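Local coordinates for FERM, RhoGEF and pleckstrin domain-containing protein 2 (Mus musculus, PDB 4GYV), which acts as a guanine nucleotide exchange factor that activates RAC1 and takes part in class 3 semaphorin responses and actin remodelling, at residues G64-W76 against D87-M99. Numbering follows the deposited sequence.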
ATOM      1  N   GLY A  64      -9.206  -8.663 -12.612  1.00 43.74           N
ATOM      2  CA  GLY A  64     -10.203  -8.058 -13.465  1.00 49.92           C
ATOM      3  C   GLY A  64     -11.409  -7.705 -12.627  1.00 58.91           C
ATOM      4  O   GLY A  64     -12.037  -6.667 -12.815  1.00 57.77           O
ATOM      5  N   PHE A  65     -11.727  -8.584 -11.691  1.00 56.91           N
ATOM      6  CA  PHE A  65     -12.834  -8.365 -10.789  1.00 51.35           C
ATOM      7  C   PHE A  65     -12.602  -7.131  -9.924  1.00 53.11           C
ATOM      8  O   PHE A  65     -13.482  -6.283  -9.768  1.00 52.08           O
ATOM      9  CB  PHE A  65     -12.999  -9.587  -9.902  1.00 48.85           C
ATOM     10  CG  PHE A  65     -14.153  -9.498  -8.976  1.00 52.31           C
ATOM     11  CD1 PHE A  65     -15.389  -9.093  -9.437  1.00 53.11           C
ATOM     12  CD2 PHE A  65     -14.010  -9.816  -7.634  1.00 51.99           C
ATOM     13  CE1 PHE A  65     -16.474  -9.009  -8.577  1.00 54.87           C
ATOM     14  CE2 PHE A  65     -15.088  -9.735  -6.773  1.00 51.98           C
ATOM     15  CZ  PHE A  65     -16.326  -9.339  -7.251  1.00 50.63           C
ATOM     16  N   LEU A  66     -11.411  -7.037  -9.351  1.00 46.64           N
ATOM     17  CA  LEU A  66     -11.105  -5.928  -8.473  1.00 45.72           C
ATOM     18  C   LEU A  66     -11.208  -4.642  -9.253  1.00 46.44           C
ATOM     19  O   LEU A  66     -11.711  -3.638  -8.768  1.00 53.64           O
ATOM     20  CB  LEU A  66      -9.704  -6.064  -7.890  1.00 40.50           C
ATOM     21  CG  LEU A  66      -9.184  -4.847  -7.113  1.00 40.96           C
ATOM     22  CD1 LEU A  66     -10.086  -4.547  -5.951  1.00 32.68           C
ATOM     23  CD2 LEU A  66      -7.749  -5.058  -6.622  1.00 33.13           C
ATOM     24  N   HIS A  67     -10.752  -4.686 -10.490  1.00 42.29           N
ATOM     25  CA  HIS A  67     -10.741  -3.484 -11.305  1.00 46.98           C
ATOM     26  C   HIS A  67     -12.145  -2.937 -11.505  1.00 50.72           C
ATOM     27  O   HIS A  67     -12.371  -1.727 -11.456  1.00 54.10           O
ATOM     28  CB  HIS A  67     -10.107  -3.780 -12.646  1.00 39.77           C
ATOM     29  CG  HIS A  67      -9.965  -2.573 -13.506  1.00 66.11           C
ATOM     30  ND1 HIS A  67     -10.862  -2.269 -14.513  1.00 62.42           N
ATOM     31  CD2 HIS A  67      -9.045  -1.579 -13.500  1.00 56.18           C
ATOM     32  CE1 HIS A  67     -10.491  -1.150 -15.100  1.00 59.38           C
ATOM     33  NE2 HIS A  67      -9.394  -0.711 -14.504  1.00 57.96           N
ATOM     34  N   GLU A  68     -13.083  -3.852 -11.723  1.00 49.40           N
ATOM     35  CA  GLU A  68     -14.456  -3.491 -11.979  1.00 52.99           C
ATOM     36  C   GLU A  68     -15.131  -3.024 -10.689  1.00 56.16           C
ATOM     37  O   GLU A  68     -15.855  -2.025 -10.679  1.00 58.45           O
ATOM     38  CB  GLU A  68     -15.184  -4.668 -12.604  1.00 40.45           C
ATOM     39  CG  GLU A  68     -14.815  -4.906 -14.057  1.00 56.74           C
ATOM     40  CD  GLU A  68     -15.553  -6.095 -14.671  1.00 73.09           C
ATOM     41  OE1 GLU A  68     -16.699  -6.368 -14.263  1.00 73.77           O
ATOM     42  OE2 GLU A  68     -14.979  -6.776 -15.550  1.00 90.73           O
ATOM     43  N   VAL A  69     -14.860  -3.723  -9.595  1.00 51.77           N
ATOM     44  CA  VAL A  69     -15.446  -3.354  -8.316  1.00 47.70           C
ATOM     45  C   VAL A  69     -14.952  -1.984  -7.861  1.00 51.27           C
ATOM     46  O   VAL A  69     -15.717  -1.199  -7.317  1.00 54.73           O
ATOM     47  CB  VAL A  69     -15.188  -4.418  -7.234  1.00 38.29           C
ATOM     48  CG1 VAL A  69     -15.686  -3.954  -5.912  1.00 38.75           C
ATOM     49  CG2 VAL A  69     -15.889  -5.715  -7.597  1.00 39.84           C
ATOM     50  N   GLU A  70     -13.689  -1.683  -8.125  1.00 49.10           N
ATOM     51  CA  GLU A  70     -13.099  -0.416  -7.705  1.00 46.44           C
ATOM     52  C   GLU A  70     -13.684   0.790  -8.431  1.00 52.65           C
ATOM     53  O   GLU A  70     -13.899   1.848  -7.819  1.00 53.88           O
ATOM     54  CB  GLU A  70     -11.587  -0.449  -7.912  1.00 51.41           C
ATOM     55  CG  GLU A  70     -10.816  -0.579  -6.615  1.00 74.79           C
ATOM     56  CD  GLU A  70      -9.357  -0.937  -6.829  1.00 85.28           C
ATOM     57  OE1 GLU A  70      -8.896  -0.918  -8.003  1.00 85.21           O
ATOM     58  OE2 GLU A  70      -8.682  -1.236  -5.813  1.00 82.51           O
ATOM     59  N   GLN A  71     -13.914   0.632  -9.736  1.00 47.10           N
ATOM     60  CA  GLN A  71     -14.477   1.690 -10.556  1.00 48.20           C
ATOM     61  C   GLN A  71     -15.814   2.036  -9.960  1.00 59.25           C
ATOM     62  O   GLN A  71     -16.142   3.202  -9.743  1.00 67.81           O
ATOM     63  CB  GLN A  71     -14.756   1.170 -11.951  1.00 57.95           C
ATOM     64  CG  GLN A  71     -13.774   1.518 -13.046  1.00 78.06           C
ATOM     65  CD  GLN A  71     -14.394   1.252 -14.419  1.00 86.52           C
ATOM     66  OE1 GLN A  71     -14.260   0.161 -14.982  1.00 91.24           O
ATOM     67  NE2 GLN A  71     -15.112   2.240 -14.942  1.00 86.28           N
ATOM     68  N   ARG A  72     -16.585   0.985  -9.701  1.00 61.09           N
ATOM     69  CA  ARG A  72     -17.982   1.123  -9.360  1.00 54.94           C
ATOM     70  C   ARG A  72     -18.113   1.763  -7.998  1.00 53.20           C
ATOM     71  O   ARG A  72     -18.889   2.689  -7.826  1.00 54.93           O
ATOM     72  CB  ARG A  72     -18.679  -0.229  -9.407  1.00 44.52           C
ATOM     73  CG  ARG A  72     -20.099  -0.212  -8.911  1.00 43.12           C
ATOM     74  CD  ARG A  72     -20.966   0.682  -9.768  1.00 45.60           C
ATOM     75  NE  ARG A  72     -20.994   0.237 -11.155  1.00 50.52           N
ATOM     76  CZ  ARG A  72     -21.790  -0.719 -11.635  1.00 49.36           C
ATOM     77  NH1 ARG A  72     -22.654  -1.357 -10.856  1.00 52.91           N
ATOM     78  NH2 ARG A  72     -21.718  -1.049 -12.910  1.00 48.77           N
ATOM     79  N   LEU A  73     -17.326   1.300  -7.039  1.00 51.20           N
ATOM     80  CA  LEU A  73     -17.401   1.840  -5.693  1.00 40.67           C
ATOM     81  C   LEU A  73     -17.050   3.301  -5.661  1.00 52.33           C
ATOM     82  O   LEU A  73     -17.579   4.056  -4.859  1.00 59.42           O
ATOM     83  CB  LEU A  73     -16.496   1.066  -4.740  1.00 44.79           C
ATOM     84  CG  LEU A  73     -17.179  -0.025  -3.916  1.00 49.80           C
ATOM     85  CD1 LEU A  73     -18.155   0.633  -2.975  1.00 48.84           C
ATOM     86  CD2 LEU A  73     -17.905  -1.066  -4.793  1.00 45.62           C
ATOM     87  N   ALA A  74     -16.162   3.729  -6.539  1.00 49.51           N
ATOM     88  CA  ALA A  74     -15.798   5.141  -6.524  1.00 56.22           C
ATOM     89  C   ALA A  74     -16.923   5.977  -7.135  1.00 58.61           C
ATOM     90  O   ALA A  74     -17.139   7.125  -6.754  1.00 62.21           O
ATOM     91  CB  ALA A  74     -14.490   5.356  -7.234  1.00 44.93           C
ATOM     92  N   LEU A  75     -17.643   5.392  -8.085  1.00 54.23           N
ATOM     93  CA  LEU A  75     -18.783   6.062  -8.673  1.00 55.59           C
ATOM     94  C   LEU A  75     -19.920   6.157  -7.662  1.00 62.43           C
ATOM     95  O   LEU A  75     -20.664   7.144  -7.613  1.00 67.71           O
ATOM     96  CB  LEU A  75     -19.245   5.314  -9.916  1.00 56.05           C
ATOM     97  CG  LEU A  75     -18.421   5.556 -11.172  1.00 50.53           C
ATOM     98  CD1 LEU A  75     -19.038   4.829 -12.310  1.00 51.28           C
ATOM     99  CD2 LEU A  75     -18.367   6.999 -11.459  1.00 53.10           C
ATOM    100  N   TRP A  76     -20.035   5.108  -6.859  1.00 57.73           N
ATOM    101  CA  TRP A  76     -21.044   4.998  -5.819  1.00 54.31           C
ATOM    102  C   TRP A  76     -20.757   6.029  -4.728  1.00 57.00           C
ATOM    103  O   TRP A  76     -21.650   6.771  -4.322  1.00 65.73           O
ATOM    104  CB  TRP A  76     -21.020   3.572  -5.269  1.00 48.78           C
ATOM    105  CG  TRP A  76     -22.177   3.195  -4.417  1.00 54.00           C
ATOM    106  CD1 TRP A  76     -22.928   4.017  -3.639  1.00 50.54           C
ATOM    107  CD2 TRP A  76     -22.706   1.877  -4.238  1.00 56.01           C
ATOM    108  NE1 TRP A  76     -23.900   3.295  -2.985  1.00 52.99           N
ATOM    109  CE2 TRP A  76     -23.788   1.980  -3.337  1.00 51.64           C
ATOM    110  CE3 TRP A  76     -22.375   0.620  -4.758  1.00 47.04           C
ATOM    111  CZ2 TRP A  76     -24.546   0.877  -2.945  1.00 49.49           C
ATOM    112  CZ3 TRP A  76     -23.130  -0.478  -4.375  1.00 44.34           C
ATOM    113  CH2 TRP A  76     -24.202  -0.341  -3.468  1.00 51.23           C
ATOM    114  N   ASP A  87     -27.648   3.530 -11.324  1.00 70.98           N
ATOM    115  CA  ASP A  87     -26.666   2.647 -11.952  1.00 67.79           C
ATOM    116  C   ASP A  87     -25.357   2.629 -11.205  1.00 66.09           C
ATOM    117  O   ASP A  87     -24.696   1.591 -11.128  1.00 65.53           O
ATOM    118  CB  ASP A  87     -26.387   3.104 -13.372  1.00 78.74           C
ATOM    119  CG  ASP A  87     -27.602   2.986 -14.256  1.00104.65           C
ATOM    120  OD1 ASP A  87     -28.370   2.012 -14.051  1.00111.81           O
ATOM    121  OD2 ASP A  87     -27.792   3.865 -15.136  1.00108.85           O
ATOM    122  N   HIS A  88     -24.975   3.787 -10.675  1.00 61.72           N
ATOM    123  CA  HIS A  88     -23.761   3.898  -9.877  1.00 56.07           C
ATOM    124  C   HIS A  88     -23.930   3.301  -8.501  1.00 58.35           C
ATOM    125  O   HIS A  88     -22.952   2.963  -7.866  1.00 57.34           O
ATOM    126  CB  HIS A  88     -23.331   5.358  -9.711  1.00 59.23           C
ATOM    127  CG  HIS A  88     -22.806   5.988 -10.963  1.00 63.66           C
ATOM    128  ND1 HIS A  88     -22.379   7.294 -11.009  1.00 67.68           N
ATOM    129  CD2 HIS A  88     -22.635   5.493 -12.210  1.00 67.11           C
ATOM    130  CE1 HIS A  88     -21.975   7.582 -12.233  1.00 74.52           C
ATOM    131  NE2 HIS A  88     -22.120   6.506 -12.982  1.00 72.15           N
ATOM    132  N   GLN A  89     -25.159   3.199  -8.009  1.00 68.60           N
ATOM    133  CA  GLN A  89     -25.327   2.770  -6.623  1.00 62.68           C
ATOM    134  C   GLN A  89     -25.800   1.337  -6.487  1.00 63.37           C
ATOM    135  O   GLN A  89     -26.766   1.024  -5.782  1.00 67.39           O
ATOM    136  CB  GLN A  89     -26.155   3.777  -5.855  1.00 53.53           C
ATOM    137  CG  GLN A  89     -25.337   5.028  -5.713  1.00 84.09           C
ATOM    138  CD  GLN A  89     -26.074   6.217  -5.182  1.00 89.59           C
ATOM    139  OE1 GLN A  89     -27.187   6.100  -4.681  1.00 57.86           O
ATOM    140  NE2 GLN A  89     -25.445   7.391  -5.284  1.00 97.83           N
ATOM    141  N   ARG A  90     -25.065   0.460  -7.162  1.00 54.68           N
ATOM    142  CA  ARG A  90     -25.360  -0.957  -7.142  1.00 59.59           C
ATOM    143  C   ARG A  90     -24.119  -1.713  -7.543  1.00 56.67           C
ATOM    144  O   ARG A  90     -23.149  -1.110  -7.980  1.00 58.20           O
ATOM    145  CB  ARG A  90     -26.497  -1.269  -8.093  1.00 51.23           C
ATOM    146  CG  ARG A  90     -26.241  -0.787  -9.454  1.00 57.97           C
ATOM    147  CD  ARG A  90     -27.151  -1.483 -10.399  1.00 77.86           C
ATOM    148  NE  ARG A  90     -26.690  -1.355 -11.779  1.00 99.52           N
ATOM    149  CZ  ARG A  90     -26.971  -2.250 -12.720  1.00102.11           C
ATOM    150  NH1 ARG A  90     -26.516  -2.070 -13.965  1.00102.62           N
ATOM    151  NH2 ARG A  90     -27.700  -3.332 -12.393  1.00 84.79           N
ATOM    152  N   ILE A  91     -24.162  -3.034  -7.406  1.00 58.00           N
ATOM    153  CA  ILE A  91     -22.969  -3.852  -7.541  1.00 55.75           C
ATOM    154  C   ILE A  91     -23.291  -5.177  -8.236  1.00 60.38           C
ATOM    155  O   ILE A  91     -22.396  -5.870  -8.740  1.00 66.17           O
ATOM    156  CB  ILE A  91     -22.363  -4.131  -6.149  1.00 48.63           C
ATOM    157  CG1 ILE A  91     -20.965  -4.714  -6.262  1.00 50.18           C
ATOM    158  CG2 ILE A  91     -23.250  -5.097  -5.378  1.00 48.20           C
ATOM    159  CD1 ILE A  91     -20.012  -3.803  -6.906  1.00 64.54           C
ATOM    160  N   GLY A  92     -24.577  -5.510  -8.279  1.00 57.71           N
ATOM    161  CA  GLY A  92     -25.028  -6.830  -8.692  1.00 60.31           C
ATOM    162  C   GLY A  92     -24.732  -7.214 -10.127  1.00 61.20           C
ATOM    163  O   GLY A  92     -24.506  -8.381 -10.425  1.00 62.09           O
ATOM    164  N   ASP A  93     -24.749  -6.236 -11.021  1.00 62.72           N
ATOM    165  CA  ASP A  93     -24.435  -6.489 -12.422  1.00 64.44           C
ATOM    166  C   ASP A  93     -23.005  -6.979 -12.564  1.00 65.83           C
ATOM    167  O   ASP A  93     -22.728  -7.887 -13.350  1.00 67.37           O
ATOM    168  CB  ASP A  93     -24.633  -5.227 -13.264  1.00 58.21           C
ATOM    169  CG  ASP A  93     -24.037  -3.984 -12.618  1.00 65.85           C
ATOM    170  OD1 ASP A  93     -23.909  -3.943 -11.370  1.00 73.12           O
ATOM    171  OD2 ASP A  93     -23.707  -3.038 -13.361  1.00 65.29           O
ATOM    172  N   ILE A  94     -22.111  -6.368 -11.786  1.00 55.97           N
ATOM    173  CA  ILE A  94     -20.701  -6.703 -11.802  1.00 56.20           C
ATOM    174  C   ILE A  94     -20.480  -8.090 -11.189  1.00 60.56           C
ATOM    175  O   ILE A  94     -19.824  -8.940 -11.788  1.00 60.63           O
ATOM    176  CB  ILE A  94     -19.891  -5.610 -11.085  1.00 51.63           C
ATOM    177  CG1 ILE A  94     -20.017  -4.312 -11.867  1.00 47.96           C
ATOM    178  CG2 ILE A  94     -18.422  -5.992 -10.925  1.00 45.73           C
ATOM    179  CD1 ILE A  94     -19.261  -3.211 -11.278  1.00 51.45           C
ATOM    180  N   LEU A  95     -21.060  -8.316 -10.017  1.00 53.88           N
ATOM    181  CA  LEU A  95     -21.004  -9.620  -9.375  1.00 51.98           C
ATOM    182  C   LEU A  95     -21.482 -10.723 -10.304  1.00 56.37           C
ATOM    183  O   LEU A  95     -20.897 -11.808 -10.376  1.00 58.63           O
ATOM    184  CB  LEU A  95     -21.863  -9.624  -8.115  1.00 49.32           C
ATOM    185  CG  LEU A  95     -21.440  -8.618  -7.054  1.00 49.88           C
ATOM    186  CD1 LEU A  95     -22.356  -8.700  -5.872  1.00 50.85           C
ATOM    187  CD2 LEU A  95     -20.009  -8.866  -6.632  1.00 41.32           C
ATOM    188  N   LEU A  96     -22.562 -10.455 -11.011  1.00 53.94           N
ATOM    189  CA  LEU A  96     -23.149 -11.480 -11.838  1.00 53.68           C
ATOM    190  C   LEU A  96     -22.240 -11.784 -12.997  1.00 57.91           C
ATOM    191  O   LEU A  96     -22.057 -12.934 -13.354  1.00 62.56           O
ATOM    192  CB  LEU A  96     -24.484 -11.014 -12.357  1.00 51.81           C
ATOM    193  CG  LEU A  96     -25.087 -11.851 -13.471  1.00 55.00           C
ATOM    194  CD1 LEU A  96     -25.415 -13.210 -12.940  1.00 55.91           C
ATOM    195  CD2 LEU A  96     -26.316 -11.156 -13.987  1.00 57.81           C
ATOM    196  N   ARG A  97     -21.679 -10.746 -13.599  1.00 65.76           N
ATOM    197  CA  ARG A  97     -20.759 -10.951 -14.709  1.00 68.96           C
ATOM    198  C   ARG A  97     -19.569 -11.796 -14.224  1.00 61.32           C
ATOM    199  O   ARG A  97     -19.253 -12.832 -14.795  1.00 58.59           O
ATOM    200  CB  ARG A  97     -20.321  -9.603 -15.308  1.00 68.76           C
ATOM    201  CG  ARG A  97     -19.288  -9.694 -16.436  1.00 79.40           C
ATOM    202  CD  ARG A  97     -19.091  -8.377 -17.198  1.00 83.48           C
ATOM    203  NE  ARG A  97     -18.576  -7.300 -16.354  1.00 92.40           N
ATOM    204  CZ  ARG A  97     -19.256  -6.195 -16.032  1.00 98.68           C
ATOM    205  NH1 ARG A  97     -18.698  -5.267 -15.250  1.00 96.11           N
ATOM    206  NH2 ARG A  97     -20.491  -6.001 -16.495  1.00 99.30           N
ATOM    207  N   ASN A  98     -18.942 -11.380 -13.139  1.00 57.59           N
ATOM    208  CA  ASN A  98     -17.800 -12.117 -12.609  1.00 58.47           C
ATOM    209  C   ASN A  98     -18.107 -13.504 -12.031  1.00 58.04           C
ATOM    210  O   ASN A  98     -17.309 -14.418 -12.205  1.00 62.78           O
ATOM    211  CB  ASN A  98     -17.010 -11.258 -11.616  1.00 52.44           C
ATOM    212  CG  ASN A  98     -16.402 -10.055 -12.276  1.00 60.18           C
ATOM    213  OD1 ASN A  98     -15.228 -10.068 -12.641  1.00 73.56           O
ATOM    214  ND2 ASN A  98     -17.211  -9.016 -12.485  1.00 58.86           N
HETATM  215  N   MSE A  99     -19.245 -13.686 -11.365  1.00 53.25           N
HETATM  216  CA  MSE A  99     -19.560 -15.029 -10.889  1.00 51.07           C
HETATM  217  C   MSE A  99     -19.740 -15.984 -12.063  1.00 55.55           C
HETATM  218  O   MSE A  99     -19.292 -17.120 -12.015  1.00 64.33           O
HETATM  219  CB  MSE A  99     -20.757 -15.058  -9.949  1.00 47.03           C
HETATM  220  CG  MSE A  99     -20.539 -14.330  -8.619  1.00 55.84           C
HETATM  221 SE   MSE A  99     -18.832 -14.620  -7.654  1.00 72.78          SE
HETATM  222  CE  MSE A  99     -17.895 -13.041  -8.173  1.00 71.37           C
TER
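R72 NH1 is held by two acceptors, R90 O and D93 OD1. The bond from R72 NH1 to R90 O is 2.9 Å long and nearly straight at 164°. R72 NH2 reaches D93 OD2 at 2.8 Å, so the guanidinium meets the carboxylate end-on, the two planes 27° apart. The R72 chain bends at chi2 and chi3, which sets its guanidinium against I94 CD1. I94 CD1 lies above the centre of one guanidinium face, and D87 O is over the opposite face. D93 also pairs by charge with R90, which has a second acidic partner in D180. The D93 carboxylate, shared by the two arginines, probably offsets the closeness of their like charges. The contact lies in the all-helical DH (RhoGEF) domain. Helix 56-77 packs on helix 92-102 and on the end of the short helix 82-88 between them. Segments 64-76 and 92-99 run antiparallel, their axes 175° apart. The loop 89-91 leads into helix 92-102, with I91 at its N-cap position. I94 is a knob among F65, E68, V69 and R72. F65 in turn sits among I94, L95, N98 and M99, with L95 CD2 at its ring edge, 3.8 Å from F65 CZ. Y160 of helix 152-170 also meets this ring. Beside F65, E68 OE1 takes a bond from N98 ND2 at 3.2 Å and forms a salt bridge with R97. N98 ND2 also donates to I94 O, so both partners fix the amide. At the other end Q89 CA lies over the five-membered ring of W76, 3.7 Å from its centroid, a CH-pi contact. L75 CD1 covers one face of the H88 imidazole in the same way.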